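Side-chain contact in long form salivary protein D7L1 (Culex quinquefasciatus, PDB 6V4C), which binds and sequesters adenine nucleotides, with highest affinity for ATP and ADP, and so inhibits platelet aggregation and helps female mosquitoes feed on blood: residues D245-G248 and E249-M253. Numbering follows the deposited sequence.
Sequences DGLG and EQLFM. With ZN (zinc ion), chain L.
Leu247 and Leu251 make the apolar part of this helix-to-helix corner, their side chains crossing at a slant. Leu247 CD2 lies 3.8 Å from Leu251 CD2, and the same Leu251 methyl also approaches Leu247 CB. Leu251 holds CG anti to its backbone N (chi1 179°), which brings CD2 back toward the end of helix 235-247. Lys217 touches both leucines from a loop. The other methyl of Leu247, CD1, comes obliquely to the Phe252 ring, 4.3 Å from Phe252 CD1. This ring is buried; Tyr240 meets it edge-to-face, and Tyr244 also packs on it. Met253 SD sits in the ring plane at its edge.

The backbone contacts centre on Gly248. This residue has left helical geometry with a positive phi of 86°, and it serves as the N-cap position of helix 249-263. Such a phi is readily taken up by glycine. Its carbonyl starts the new helix: Phe252 N donates to Gly248 O at 3.0 Å, with an N-H...O angle of 160°. One water joins the two helices. It donates to Leu247 O at 2.9 Å and accepts from Leu251 N at 3.0 Å.

The metal contact belongs to Glu249. Its chain runs extended away from the corner, and Glu249 OE2 binds the zinc ion at 2.0 Å. Glu249 OE1 lies farther off, at 2.7 Å, so OE2 carries the main bond. His172 ND1 binds the same ion.

The contact marks a one-residue break between two consecutive helices. It lies on the surface of what is probably the second PBP/GOBP half, away from the ADP pocket. Glycine permits the turn, the water bridges a last-turn carbonyl to a first-turn N-H, and the zinc ties the start of helix 249-263 to helix 164-172.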
ATOM      1  N   ASP A 245     -10.023   4.701 -20.993  1.00 43.36           N
ATOM      2  CA  ASP A 245     -11.043   5.101 -21.958  1.00 42.21           C
ATOM      3  C   ASP A 245     -12.356   5.452 -21.270  1.00 40.62           C
ATOM      4  O   ASP A 245     -13.052   6.382 -21.691  1.00 45.27           O
ATOM      5  CB  ASP A 245     -11.256   3.994 -22.990  1.00 42.95           C
ATOM      6  CG  ASP A 245     -10.047   3.782 -23.875  1.00 45.79           C
ATOM      7  OD1 ASP A 245      -9.247   4.730 -24.032  1.00 47.68           O
ATOM      8  OD2 ASP A 245      -9.896   2.667 -24.415  1.00 49.05           O
ATOM      9  N   GLY A 246     -12.710   4.721 -20.211  1.00 40.07           N
ATOM     10  CA  GLY A 246     -13.959   4.999 -19.519  1.00 40.40           C
ATOM     11  C   GLY A 246     -13.959   6.348 -18.826  1.00 40.24           C
ATOM     12  O   GLY A 246     -14.921   7.113 -18.927  1.00 40.35           O
ATOM     13  N   LEU A 247     -12.875   6.661 -18.112  1.00 39.23           N
ATOM     14  CA  LEU A 247     -12.788   7.933 -17.410  1.00 38.18           C
ATOM     15  C   LEU A 247     -12.364   9.078 -18.318  1.00 39.69           C
ATOM     16  O   LEU A 247     -12.684  10.234 -18.023  1.00 41.85           O
ATOM     17  CB  LEU A 247     -11.803   7.823 -16.241  1.00 36.46           C
ATOM     18  CG  LEU A 247     -12.154   6.848 -15.115  1.00 38.94           C
ATOM     19  CD1 LEU A 247     -10.994   6.716 -14.145  1.00 37.57           C
ATOM     20  CD2 LEU A 247     -13.411   7.291 -14.379  1.00 40.46           C
ATOM     21  N   GLY A 248     -11.667   8.792 -19.412  1.00 38.04           N
ATOM     22  CA  GLY A 248     -11.068   9.836 -20.221  1.00 38.61           C
ATOM     23  C   GLY A 248      -9.700  10.241 -19.713  1.00 38.45           C
ATOM     24  O   GLY A 248      -9.411  10.078 -18.525  1.00 35.57           O
ATOM     25  N   GLU A 249      -8.854  10.775 -20.597  1.00 37.46           N
ATOM     26  CA  GLU A 249      -7.472  11.057 -20.222  1.00 38.06           C
ATOM     27  C   GLU A 249      -7.390  12.054 -19.071  1.00 35.93           C
ATOM     28  O   GLU A 249      -6.606  11.866 -18.137  1.00 33.66           O
ATOM     29  CB  GLU A 249      -6.684  11.574 -21.426  1.00 36.72           C
ATOM     30  CG  GLU A 249      -5.266  12.026 -21.081  1.00 36.47           C
ATOM     31  CD  GLU A 249      -4.552  12.653 -22.253  1.00 38.35           C
ATOM     32  OE1 GLU A 249      -5.164  13.499 -22.937  1.00 38.14           O
ATOM     33  OE2 GLU A 249      -3.383  12.291 -22.498  1.00 35.42           O
ATOM     34  N   GLN A 250      -8.193  13.118 -19.123  1.00 41.27           N
ATOM     35  CA  GLN A 250      -8.059  14.196 -18.146  1.00 43.27           C
ATOM     36  C   GLN A 250      -8.299  13.693 -16.726  1.00 43.80           C
ATOM     37  O   GLN A 250      -7.480  13.916 -15.826  1.00 41.58           O
ATOM     38  CB  GLN A 250      -9.016  15.335 -18.497  1.00 48.28           C
ATOM     39  CG  GLN A 250      -8.331  16.677 -18.686  1.00 55.13           C
ATOM     40  CD  GLN A 250      -7.241  16.647 -19.750  1.00 59.87           C
ATOM     41  OE1 GLN A 250      -6.177  17.243 -19.575  1.00 55.66           O
ATOM     42  NE2 GLN A 250      -7.503  15.960 -20.859  1.00 56.56           N
ATOM     43  N   LEU A 251      -9.413  12.993 -16.509  1.00 37.43           N
ATOM     44  CA  LEU A 251      -9.698  12.485 -15.172  1.00 35.64           C
ATOM     45  C   LEU A 251      -8.728  11.377 -14.785  1.00 33.37           C
ATOM     46  O   LEU A 251      -8.260  11.327 -13.639  1.00 33.46           O
ATOM     47  CB  LEU A 251     -11.141  11.994 -15.091  1.00 35.67           C
ATOM     48  CG  LEU A 251     -11.563  11.410 -13.748  1.00 36.39           C
ATOM     49  CD1 LEU A 251     -11.325  12.418 -12.633  1.00 37.07           C
ATOM     50  CD2 LEU A 251     -13.022  10.991 -13.795  1.00 37.97           C
ATOM     51  N   PHE A 252      -8.415  10.485 -15.728  1.00 37.65           N
ATOM     52  CA  PHE A 252      -7.511   9.375 -15.442  1.00 36.39           C
ATOM     53  C   PHE A 252      -6.155   9.880 -14.962  1.00 36.87           C
ATOM     54  O   PHE A 252      -5.615   9.391 -13.962  1.00 34.99           O
ATOM     55  CB  PHE A 252      -7.356   8.500 -16.691  1.00 35.71           C
ATOM     56  CG  PHE A 252      -6.571   7.236 -16.462  1.00 35.33           C
ATOM     57  CD1 PHE A 252      -7.211   6.072 -16.079  1.00 36.75           C
ATOM     58  CD2 PHE A 252      -5.196   7.211 -16.639  1.00 35.79           C
ATOM     59  CE1 PHE A 252      -6.497   4.903 -15.872  1.00 38.35           C
ATOM     60  CE2 PHE A 252      -4.478   6.047 -16.434  1.00 34.73           C
ATOM     61  CZ  PHE A 252      -5.130   4.889 -16.051  1.00 35.04           C
ATOM     62  N   MET A 253      -5.592  10.870 -15.663  1.00 37.44           N
ATOM     63  CA  MET A 253      -4.284  11.391 -15.282  1.00 37.46           C
ATOM     64  C   MET A 253      -4.342  12.174 -13.979  1.00 37.27           C
ATOM     65  O   MET A 253      -3.382  12.153 -13.201  1.00 36.27           O
ATOM     66  CB  MET A 253      -3.698  12.254 -16.401  1.00 38.24           C
ATOM     67  CG  MET A 253      -3.315  11.455 -17.623  1.00 38.82           C
ATOM     68  SD  MET A 253      -2.478   9.927 -17.164  1.00 52.11           S
ATOM     69  CE  MET A 253      -0.942  10.560 -16.486  1.00 45.03           C
TER
HETATM   70 ZN    ZN L 311      -2.648  13.634 -23.809  0.69 42.43          ZN
HETATM   71  O   HOH W   1     -11.545  12.812 -18.549  0.93 35.62           O